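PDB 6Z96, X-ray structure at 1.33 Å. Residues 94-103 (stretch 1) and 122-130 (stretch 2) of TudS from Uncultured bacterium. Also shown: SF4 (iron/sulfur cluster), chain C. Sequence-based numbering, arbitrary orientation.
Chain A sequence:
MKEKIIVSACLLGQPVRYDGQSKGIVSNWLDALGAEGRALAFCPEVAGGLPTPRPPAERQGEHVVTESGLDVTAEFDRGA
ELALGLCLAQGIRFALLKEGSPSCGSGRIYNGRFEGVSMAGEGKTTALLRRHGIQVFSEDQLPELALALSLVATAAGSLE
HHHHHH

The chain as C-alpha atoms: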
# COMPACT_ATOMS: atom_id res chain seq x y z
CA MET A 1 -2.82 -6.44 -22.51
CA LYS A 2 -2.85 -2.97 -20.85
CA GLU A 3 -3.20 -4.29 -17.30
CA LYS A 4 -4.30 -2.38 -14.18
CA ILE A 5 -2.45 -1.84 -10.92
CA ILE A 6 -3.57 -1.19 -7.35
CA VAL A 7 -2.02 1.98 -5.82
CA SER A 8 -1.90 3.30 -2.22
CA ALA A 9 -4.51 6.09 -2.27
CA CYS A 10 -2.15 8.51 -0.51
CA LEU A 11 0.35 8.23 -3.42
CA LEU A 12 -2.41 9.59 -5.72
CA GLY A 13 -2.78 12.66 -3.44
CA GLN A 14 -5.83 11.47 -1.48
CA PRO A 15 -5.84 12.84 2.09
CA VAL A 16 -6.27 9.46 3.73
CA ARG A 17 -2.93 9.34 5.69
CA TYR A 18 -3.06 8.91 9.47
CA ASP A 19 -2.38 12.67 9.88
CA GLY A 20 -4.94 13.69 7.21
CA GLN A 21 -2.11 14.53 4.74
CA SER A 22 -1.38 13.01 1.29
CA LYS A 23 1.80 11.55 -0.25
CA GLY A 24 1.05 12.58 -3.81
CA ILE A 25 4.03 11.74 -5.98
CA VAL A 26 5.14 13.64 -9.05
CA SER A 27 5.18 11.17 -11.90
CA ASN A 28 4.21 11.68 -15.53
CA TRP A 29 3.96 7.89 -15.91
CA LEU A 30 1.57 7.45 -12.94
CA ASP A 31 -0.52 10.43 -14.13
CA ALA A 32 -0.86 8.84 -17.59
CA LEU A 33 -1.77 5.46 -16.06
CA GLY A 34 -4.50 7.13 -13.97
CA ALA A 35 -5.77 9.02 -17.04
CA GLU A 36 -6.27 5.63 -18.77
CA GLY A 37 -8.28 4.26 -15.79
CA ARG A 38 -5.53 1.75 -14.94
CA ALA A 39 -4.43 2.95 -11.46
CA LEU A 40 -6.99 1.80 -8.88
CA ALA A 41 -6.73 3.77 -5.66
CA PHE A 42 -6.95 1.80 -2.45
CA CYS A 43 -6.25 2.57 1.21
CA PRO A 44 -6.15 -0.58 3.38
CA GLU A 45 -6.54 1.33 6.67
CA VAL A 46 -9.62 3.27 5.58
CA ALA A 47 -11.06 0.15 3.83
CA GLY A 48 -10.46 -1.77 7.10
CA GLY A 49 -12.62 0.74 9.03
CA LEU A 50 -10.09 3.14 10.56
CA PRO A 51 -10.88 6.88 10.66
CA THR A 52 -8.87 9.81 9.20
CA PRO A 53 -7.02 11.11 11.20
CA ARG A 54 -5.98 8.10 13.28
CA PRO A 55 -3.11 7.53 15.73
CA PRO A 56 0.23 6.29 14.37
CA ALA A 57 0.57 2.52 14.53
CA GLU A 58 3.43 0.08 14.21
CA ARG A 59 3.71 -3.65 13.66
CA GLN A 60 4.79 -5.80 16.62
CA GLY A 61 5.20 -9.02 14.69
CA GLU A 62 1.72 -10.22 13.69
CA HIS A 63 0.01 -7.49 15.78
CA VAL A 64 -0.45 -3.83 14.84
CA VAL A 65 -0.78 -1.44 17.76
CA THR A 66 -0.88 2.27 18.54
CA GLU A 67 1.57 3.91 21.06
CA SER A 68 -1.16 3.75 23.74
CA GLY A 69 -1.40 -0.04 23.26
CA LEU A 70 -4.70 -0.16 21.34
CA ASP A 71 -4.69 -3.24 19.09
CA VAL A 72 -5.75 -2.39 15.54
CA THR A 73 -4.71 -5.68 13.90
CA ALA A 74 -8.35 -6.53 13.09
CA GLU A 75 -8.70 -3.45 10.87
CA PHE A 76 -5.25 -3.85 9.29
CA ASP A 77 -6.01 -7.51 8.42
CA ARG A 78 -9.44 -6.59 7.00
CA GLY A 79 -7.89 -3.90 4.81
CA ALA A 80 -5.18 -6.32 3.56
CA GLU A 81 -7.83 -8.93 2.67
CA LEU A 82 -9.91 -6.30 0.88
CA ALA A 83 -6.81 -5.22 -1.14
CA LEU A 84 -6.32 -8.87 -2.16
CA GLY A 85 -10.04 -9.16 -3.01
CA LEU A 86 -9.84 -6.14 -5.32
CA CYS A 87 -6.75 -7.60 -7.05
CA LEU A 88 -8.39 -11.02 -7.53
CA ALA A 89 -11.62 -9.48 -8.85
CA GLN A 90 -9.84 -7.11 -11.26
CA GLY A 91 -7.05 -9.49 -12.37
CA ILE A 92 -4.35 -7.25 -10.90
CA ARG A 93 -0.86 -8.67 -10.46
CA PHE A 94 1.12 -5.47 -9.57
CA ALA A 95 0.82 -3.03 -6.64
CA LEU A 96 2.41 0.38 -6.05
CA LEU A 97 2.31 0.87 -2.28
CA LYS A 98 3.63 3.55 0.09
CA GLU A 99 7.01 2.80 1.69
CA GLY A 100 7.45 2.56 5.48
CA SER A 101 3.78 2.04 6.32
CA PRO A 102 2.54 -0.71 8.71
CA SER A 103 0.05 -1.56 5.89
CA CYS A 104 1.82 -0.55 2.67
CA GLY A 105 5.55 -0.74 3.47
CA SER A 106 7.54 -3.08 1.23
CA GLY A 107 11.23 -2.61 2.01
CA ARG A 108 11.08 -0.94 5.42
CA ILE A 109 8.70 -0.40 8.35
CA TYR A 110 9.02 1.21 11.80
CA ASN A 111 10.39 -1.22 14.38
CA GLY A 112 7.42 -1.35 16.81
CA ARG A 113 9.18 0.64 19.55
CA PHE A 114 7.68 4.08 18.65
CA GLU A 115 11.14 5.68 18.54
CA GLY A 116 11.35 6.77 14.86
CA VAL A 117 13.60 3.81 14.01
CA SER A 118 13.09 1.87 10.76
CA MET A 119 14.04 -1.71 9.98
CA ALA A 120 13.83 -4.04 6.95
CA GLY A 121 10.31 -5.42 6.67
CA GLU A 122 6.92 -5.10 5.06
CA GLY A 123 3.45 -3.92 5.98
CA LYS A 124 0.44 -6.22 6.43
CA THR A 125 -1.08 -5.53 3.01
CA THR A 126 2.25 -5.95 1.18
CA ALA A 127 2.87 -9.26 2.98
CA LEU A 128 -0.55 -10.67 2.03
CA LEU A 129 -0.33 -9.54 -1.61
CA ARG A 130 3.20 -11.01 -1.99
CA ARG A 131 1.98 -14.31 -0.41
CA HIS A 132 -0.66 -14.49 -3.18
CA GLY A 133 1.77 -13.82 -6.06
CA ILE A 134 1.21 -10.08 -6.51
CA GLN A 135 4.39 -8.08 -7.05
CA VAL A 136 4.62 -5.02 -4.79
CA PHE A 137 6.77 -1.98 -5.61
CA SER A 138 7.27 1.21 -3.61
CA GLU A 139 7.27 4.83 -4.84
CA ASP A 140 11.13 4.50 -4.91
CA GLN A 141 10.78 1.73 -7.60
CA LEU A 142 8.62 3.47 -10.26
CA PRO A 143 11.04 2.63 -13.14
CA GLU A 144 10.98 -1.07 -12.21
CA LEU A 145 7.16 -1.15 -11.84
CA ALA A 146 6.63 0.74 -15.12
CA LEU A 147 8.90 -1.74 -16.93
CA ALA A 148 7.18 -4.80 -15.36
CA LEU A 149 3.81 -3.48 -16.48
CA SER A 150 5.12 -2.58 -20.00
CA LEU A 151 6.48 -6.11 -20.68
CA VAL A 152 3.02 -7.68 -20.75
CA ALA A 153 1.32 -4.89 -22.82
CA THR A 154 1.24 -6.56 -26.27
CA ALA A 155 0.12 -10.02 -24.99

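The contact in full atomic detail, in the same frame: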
# COMPACT_ATOMS: atom_id res chain seq x y z
N PHE A 94 0.11 -6.43 -10.01
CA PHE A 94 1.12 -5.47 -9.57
C PHE A 94 0.50 -4.45 -8.62
O PHE A 94 -0.62 -3.99 -8.85
CB PHE A 94 1.69 -4.69 -10.77
CG PHE A 94 2.33 -5.56 -11.82
CD1 PHE A 94 3.61 -6.05 -11.66
CD2 PHE A 94 1.64 -5.90 -12.98
CE1 PHE A 94 4.19 -6.87 -12.63
CE2 PHE A 94 2.24 -6.71 -13.95
CZ PHE A 94 3.51 -7.17 -13.77
N ALA A 95 1.26 -4.05 -7.59
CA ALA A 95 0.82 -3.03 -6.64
C ALA A 95 1.89 -1.98 -6.46
O ALA A 95 3.08 -2.31 -6.42
CB ALA A 95 0.49 -3.67 -5.30
N LEU A 96 1.49 -0.72 -6.34
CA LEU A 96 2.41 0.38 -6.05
C LEU A 96 1.96 0.88 -4.68
O LEU A 96 0.92 1.54 -4.59
CB LEU A 96 2.28 1.49 -7.10
CG LEU A 96 2.99 2.81 -6.78
CD1 LEU A 96 4.47 2.61 -6.49
CD2 LEU A 96 2.78 3.82 -7.93
N LEU A 97 2.72 0.55 -3.64
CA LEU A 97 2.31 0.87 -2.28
C LEU A 97 3.31 1.77 -1.58
O LEU A 97 4.50 1.72 -1.86
CB LEU A 97 2.09 -0.43 -1.48
CG LEU A 97 1.07 -1.41 -2.04
CD1 LEU A 97 0.87 -2.61 -1.04
CD2 LEU A 97 -0.29 -0.75 -2.32
N LYS A 98 2.81 2.58 -0.63
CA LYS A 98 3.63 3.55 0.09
C LYS A 98 4.67 2.93 1.03
O LYS A 98 4.35 2.18 1.94
CB LYS A 98 2.69 4.50 0.88
CG LYS A 98 3.41 5.50 1.78
CD LYS A 98 4.07 6.60 0.95
CE LYS A 98 5.01 7.42 1.82
NZ LYS A 98 6.33 6.73 2.01
N GLU A 99 5.93 3.33 0.87
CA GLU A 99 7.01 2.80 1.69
C GLU A 99 6.91 3.21 3.17
O GLU A 99 6.41 4.29 3.48
CB GLU A 99 8.37 3.25 1.11
CG GLU A 99 9.57 2.56 1.73
CD GLU A 99 9.55 1.04 1.61
OE1 GLU A 99 8.76 0.40 2.34
OE2 GLU A 99 10.37 0.49 0.84
N GLY A 100 7.35 2.31 4.05
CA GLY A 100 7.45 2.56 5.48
C GLY A 100 6.20 2.33 6.29
O GLY A 100 6.28 2.30 7.52
N SER A 101 5.07 2.16 5.63
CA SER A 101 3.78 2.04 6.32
C SER A 101 3.58 0.65 6.97
O SER A 101 3.95 -0.37 6.39
CB SER A 101 2.66 2.32 5.31
OG SER A 101 1.39 1.80 5.69
N PRO A 102 2.87 0.60 8.11
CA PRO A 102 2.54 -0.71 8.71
C PRO A 102 1.55 -1.51 7.86
O PRO A 102 1.42 -2.71 8.09
CB PRO A 102 1.94 -0.34 10.07
CG PRO A 102 1.38 1.06 9.88
CD PRO A 102 2.34 1.74 8.90
N SER A 103 0.87 -0.88 6.87
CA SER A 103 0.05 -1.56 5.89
C SER A 103 0.80 -1.74 4.58
O SER A 103 0.87 -2.84 4.05
CB SER A 103 -1.23 -0.78 5.55
OG SER A 103 -2.16 -0.79 6.62
N GLU A 122 8.02 -5.45 5.94
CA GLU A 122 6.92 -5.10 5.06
C GLU A 122 5.65 -4.90 5.87
O GLU A 122 5.56 -5.40 6.99
CB GLU A 122 6.74 -6.15 3.97
CG GLU A 122 6.41 -7.52 4.48
CD GLU A 122 6.65 -8.66 3.49
OE1 GLU A 122 6.35 -9.81 3.86
OE2 GLU A 122 7.15 -8.41 2.37
N GLY A 123 4.72 -4.15 5.32
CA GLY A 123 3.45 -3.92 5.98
C GLY A 123 2.52 -5.11 5.79
O GLY A 123 2.80 -6.02 5.00
N LYS A 124 1.40 -5.11 6.50
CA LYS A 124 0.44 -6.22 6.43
C LYS A 124 -0.17 -6.46 5.06
O LYS A 124 -0.37 -7.61 4.68
CB LYS A 124 -0.70 -5.98 7.41
CG LYS A 124 -0.26 -6.12 8.85
CD LYS A 124 -0.46 -7.58 9.22
CE LYS A 124 -0.77 -7.81 10.65
NZ LYS A 124 -1.19 -9.24 10.88
N THR A 125 -0.48 -5.38 4.32
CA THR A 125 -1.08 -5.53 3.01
C THR A 125 -0.04 -6.04 2.03
O THR A 125 -0.31 -7.00 1.30
CB THR A 125 -1.71 -4.22 2.57
OG1 THR A 125 -2.84 -3.96 3.43
CG2 THR A 125 -2.24 -4.29 1.12
N THR A 126 1.17 -5.45 2.04
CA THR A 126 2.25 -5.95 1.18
C THR A 126 2.53 -7.43 1.40
O THR A 126 2.60 -8.20 0.44
CB THR A 126 3.50 -5.15 1.46
OG1 THR A 126 3.24 -3.81 1.06
CG2 THR A 126 4.74 -5.73 0.72
N ALA A 127 2.60 -7.84 2.67
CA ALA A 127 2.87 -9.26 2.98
C ALA A 127 1.81 -10.18 2.39
O ALA A 127 2.16 -11.22 1.81
CB ALA A 127 2.97 -9.45 4.49
N LEU A 128 0.53 -9.81 2.52
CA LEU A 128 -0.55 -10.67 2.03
C LEU A 128 -0.54 -10.71 0.52
O LEU A 128 -0.65 -11.79 -0.07
CB LEU A 128 -1.91 -10.21 2.58
CG LEU A 128 -3.07 -11.10 2.15
CD1 LEU A 128 -2.93 -12.48 2.77
CD2 LEU A 128 -4.39 -10.51 2.59
N LEU A 129 -0.35 -9.56 -0.14
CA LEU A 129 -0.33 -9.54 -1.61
C LEU A 129 0.84 -10.37 -2.14
O LEU A 129 0.63 -11.16 -3.07
CB LEU A 129 -0.24 -8.11 -2.15
CG LEU A 129 -1.41 -7.19 -1.76
CD1 LEU A 129 -1.24 -5.82 -2.40
CD2 LEU A 129 -2.75 -7.78 -2.23
N ARG A 130 2.02 -10.23 -1.53
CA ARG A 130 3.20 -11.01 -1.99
C ARG A 130 2.97 -12.51 -1.81
O ARG A 130 3.37 -13.30 -2.67
CB ARG A 130 4.47 -10.55 -1.27
CG ARG A 130 4.96 -9.22 -1.83
CD ARG A 130 6.23 -8.75 -1.14
NE ARG A 130 6.84 -7.65 -1.89
CZ ARG A 130 7.70 -6.78 -1.37
NH1 ARG A 130 8.04 -6.86 -0.08
NH2 ARG A 130 8.20 -5.81 -2.12
FE1 SF4 C . -1.50 4.65 4.89
FE2 SF4 C . -1.39 5.42 2.30
FE3 SF4 C . -3.68 4.23 3.27
FE4 SF4 C . -1.40 2.76 2.87
S1 SF4 C . -2.71 3.81 1.28
S2 SF4 C . -2.76 2.65 4.69
S3 SF4 C . 0.23 4.29 3.47
S4 SF4 C . -2.79 6.28 3.87
O HOH W 1 -2.98 -3.51 6.22

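How do the two backbones lie against each other? Stretch 1 begins as a strand, Ala-95 lying within it, and then runs as loop through a type II turn from Lys-98 to Ser-101. Stretch 2 enters a helix at Lys-124, with Gly-123 at the N-cap position. The chains come nearest at the loop end, where the CA atoms of Ser-103 and Gly-123 are 4.1 Å apart. Toward the strand they are wider apart, with 8.3 Å between the CA atoms of Ala-95 and Leu-129, a gap that side chains fill.

What binds the loop to the start of the helix? The first turn of a helix has amide groups with no carbonyl of their own helix to bond to, and here the loop supplies the acceptors. Lys-124 N donates to Pro-102 O at 2.9 Å, nearly straight at 161°. Thr-125 N donates to Ser-103 O, also at 2.9 Å but more bent, and Thr-126 N adds a weak bond to that same Ser-103 O at 3.3 Å. Further along, the helix uses its own carbonyls, beginning with Ala-127 N to Gly-123 O at 3.0 Å.

Why can the chains come so close at Gly-123? A glycine leaves room for the loop backbone: Gly-123 CA sits 3.2 Å from Pro-102 O and makes a CA-H...O contact with Ser-103 O at 3.4 Å. An ideal CB on Gly-123 would point toward the loop and clash, 2.4 Å from Ser-103 C and 2.7 Å from Ser-101 O.

Which side chains fill the wider end? Ala-95, Leu-97 and Leu-129 all direct their CA-to-CB bonds toward the other stretch. Leu-129 CD1 packs 4.0 Å from Ala-95 CB and 4.1 Å from Leu-97 CD1, forming a small buried apolar cluster. Leu-97 CD1 also reaches the helix one turn earlier, lying 4.1 Å from Thr-125 CG2 and 3.4 Å from Thr-126 OG1. The latter is a van der Waals approach, since a methyl carbon offers the hydroxyl no hydrogen bond.

How do the polar side chains take part, and which lie near the iron/sulfur cluster? Ser-103 and Thr-125 are joined through water 1, which donates to Ser-103 OG at 2.9 Å and is hydrogen-bonded to Thr-125 OG1 at 2.8 Å. Ser-101 OG accepts from Ser-103 N at 3.0 Å, bracing the loop, and lies 3.5 Å from S3 of the cluster. The loop that supplies carbonyls to the helix start therefore also lies beside the cluster, with Ser-103 CB 3.9 Å from its S2 atom.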